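Local coordinates for protein adenylyltransferase (Bartonella henselae str. Houston-1, PDB 5NH2) that transfers AMP from ATP to tyrosine or threonine residues of host target proteins through its Fic (fido) domain, as a secreted virulence factor, at residues L118-T121 with L122-N126. Numbering follows the deposited sequence.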
ATOM      1  N   LEU A 118       8.173  18.213  -4.771  1.00 35.45           N
ATOM      2  CA  LEU A 118       8.567  16.820  -4.864  1.00 37.27           C
ATOM      3  C   LEU A 118       9.430  16.597  -6.100  1.00 35.05           C
ATOM      4  O   LEU A 118      10.519  15.997  -6.002  1.00 31.12           O
ATOM      5  CB  LEU A 118       7.343  15.925  -4.846  1.00 30.22           C
ATOM      6  CG  LEU A 118       7.673  14.480  -5.224  1.00 43.89           C
ATOM      7  CD1 LEU A 118       7.393  13.557  -4.071  1.00 50.47           C
ATOM      8  CD2 LEU A 118       6.930  14.011  -6.494  1.00 40.48           C
ATOM      9  N   ASP A 119       9.049  17.228  -7.225  1.00 35.35           N
ATOM     10  CA  ASP A 119       9.884  17.170  -8.430  1.00 34.57           C
ATOM     11  C   ASP A 119      11.284  17.705  -8.164  1.00 40.34           C
ATOM     12  O   ASP A 119      12.277  17.095  -8.572  1.00 47.74           O
ATOM     13  CB  ASP A 119       9.254  17.947  -9.580  1.00 32.25           C
ATOM     14  CG  ASP A 119       8.047  17.209 -10.217  1.00 41.95           C
ATOM     15  OD1 ASP A 119       7.528  16.238  -9.616  1.00 34.27           O
ATOM     16  OD2 ASP A 119       7.594  17.636 -11.307  1.00 34.62           O
ATOM     17  N   GLN A 120      11.399  18.847  -7.484  1.00 41.75           N
ATOM     18  CA  GLN A 120      12.750  19.372  -7.284  1.00 41.94           C
ATOM     19  C   GLN A 120      13.552  18.450  -6.368  1.00 43.38           C
ATOM     20  O   GLN A 120      14.745  18.206  -6.610  1.00 43.90           O
ATOM     21  CB  GLN A 120      12.698  20.790  -6.724  1.00 36.81           C
ATOM     22  CG  GLN A 120      14.035  21.314  -6.240  1.00 55.24           C
ATOM     23  CD  GLN A 120      14.887  21.902  -7.358  1.00 69.55           C
ATOM     24  OE1 GLN A 120      14.582  21.764  -8.543  1.00 78.92           O
ATOM     25  NE2 GLN A 120      15.964  22.560  -6.978  1.00 77.96           N
ATOM     26  N   THR A 121      12.899  17.863  -5.345  1.00 36.60           N
ATOM     27  CA  THR A 121      13.698  17.174  -4.342  1.00 38.99           C
ATOM     28  C   THR A 121      14.322  15.919  -4.926  1.00 49.02           C
ATOM     29  O   THR A 121      15.554  15.768  -4.934  1.00 48.76           O
ATOM     30  CB  THR A 121      12.853  16.837  -3.126  1.00 43.90           C
ATOM     31  OG1 THR A 121      12.320  18.046  -2.601  1.00 52.10           O
ATOM     32  CG2 THR A 121      13.734  16.230  -2.051  1.00 48.54           C
ATOM     33  N   LEU A 122      13.475  15.047  -5.495  1.00 45.29           N
ATOM     34  CA  LEU A 122      13.939  13.851  -6.170  1.00 38.54           C
ATOM     35  C   LEU A 122      14.991  14.179  -7.210  1.00 48.49           C
ATOM     36  O   LEU A 122      15.897  13.372  -7.445  1.00 45.58           O
ATOM     37  CB  LEU A 122      12.758  13.126  -6.812  1.00 33.82           C
ATOM     38  CG  LEU A 122      11.820  12.480  -5.782  1.00 39.57           C
ATOM     39  CD1 LEU A 122      10.547  11.912  -6.436  1.00 32.21           C
ATOM     40  CD2 LEU A 122      12.576  11.384  -5.031  1.00 40.19           C
ATOM     41  N   ALA A 123      14.917  15.362  -7.828  1.00 50.30           N
ATOM     42  CA  ALA A 123      15.854  15.603  -8.912  1.00 42.90           C
ATOM     43  C   ALA A 123      17.230  15.934  -8.357  1.00 52.96           C
ATOM     44  O   ALA A 123      18.240  15.426  -8.861  1.00 57.59           O
ATOM     45  CB  ALA A 123      15.332  16.720  -9.808  1.00 39.42           C
ATOM     46  N   GLU A 124      17.283  16.751  -7.289  1.00 53.88           N
ATOM     47  CA  GLU A 124      18.579  17.176  -6.771  1.00 56.63           C
ATOM     48  C   GLU A 124      19.247  16.065  -5.972  1.00 58.01           C
ATOM     49  O   GLU A 124      20.478  16.004  -5.907  1.00 62.61           O
ATOM     50  CB  GLU A 124      18.433  18.450  -5.925  1.00 63.45           C
ATOM     51  CG  GLU A 124      17.724  18.286  -4.575  1.00 71.26           C
ATOM     52  CD  GLU A 124      17.256  19.624  -3.979  1.00 81.38           C
ATOM     53  OE1 GLU A 124      17.430  20.680  -4.643  1.00 81.91           O
ATOM     54  OE2 GLU A 124      16.712  19.609  -2.845  1.00 82.32           O
ATOM     55  N   LYS A 125      18.462  15.163  -5.395  1.00 52.12           N
ATOM     56  CA  LYS A 125      18.966  14.023  -4.643  1.00 53.38           C
ATOM     57  C   LYS A 125      19.136  12.775  -5.511  1.00 55.36           C
ATOM     58  O   LYS A 125      19.295  11.682  -4.959  1.00 57.82           O
ATOM     59  CB  LYS A 125      18.056  13.749  -3.446  1.00 49.55           C
ATOM     60  CG  LYS A 125      18.068  14.934  -2.460  1.00 51.24           C
ATOM     61  CD  LYS A 125      17.155  14.738  -1.261  1.00 52.13           C
ATOM     62  CE  LYS A 125      17.330  15.882  -0.236  1.00 52.17           C
ATOM     63  NZ  LYS A 125      18.755  16.014   0.117  1.00 56.85           N
ATOM     64  N   ASN A 126      19.023  12.914  -6.845  1.00 49.50           N
ATOM     65  CA  ASN A 126      19.229  11.829  -7.814  1.00 52.14           C
ATOM     66  C   ASN A 126      18.389  10.598  -7.471  1.00 49.22           C
ATOM     67  O   ASN A 126      18.885   9.470  -7.350  1.00 44.74           O
ATOM     68  CB  ASN A 126      20.715  11.484  -7.943  1.00 50.74           C
ATOM     69  CG  ASN A 126      21.530  12.679  -8.428  1.00 74.90           C
ATOM     70  OD1 ASN A 126      21.096  13.420  -9.318  1.00 82.96           O
ATOM     71  ND2 ASN A 126      22.701  12.898  -7.822  1.00 83.78           N
TER
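Thr121 and Leu122 lie in the last turns of helix 109-124, where each reaches a side chain one turn away. Thr121 CG2 runs alongside the lysine chain, 3.8 Å from Lys125 CD, the two side chains pointing the same way. The threonine rotamer (chi1 -58°) sets this methyl anti to the backbone N and turns OG1 back along the helix, where it hydrogen-bonds to the carbonyl oxygen of Arg117. Beside this pair, the backbone bond from Lys125 N to Thr121 O, 3.0 Å, closes the final helical turn. On the buried side, Leu122 CD1 packs 4.0 Å from Leu118 CG; both leucines also touch Leu143 of helix 133-150, joining the two helices within the Fic domain. Leu122 N is held by Leu118 O at 3.1 Å. On the exposed side, Glu124 crosses Gln120 at about a right angle, with amide and carboxylate planes 69° apart. A bend in the Gln120 chain (chi2 84°) carries the amide to Glu124 OE1, where NE2 makes a weak, strongly bent hydrogen bond, 3.3 Å long. Asp119 points away from residues 122-126, and its OD1 hydrogen-bonds to OG1 of Thr57. Asn126, with positive phi, is the C' residue of a Schellman motif: its N makes a weak bond of 3.3 Å to Ala123 O, while the next residue's N reaches back to Leu122 O. The helix end is thus amphipathic: apolar packing holds its buried face against helix 133-150, backbone bonds close its C-terminal end, and the exposed glutamine-glutamate pair probably contributes little to holding it.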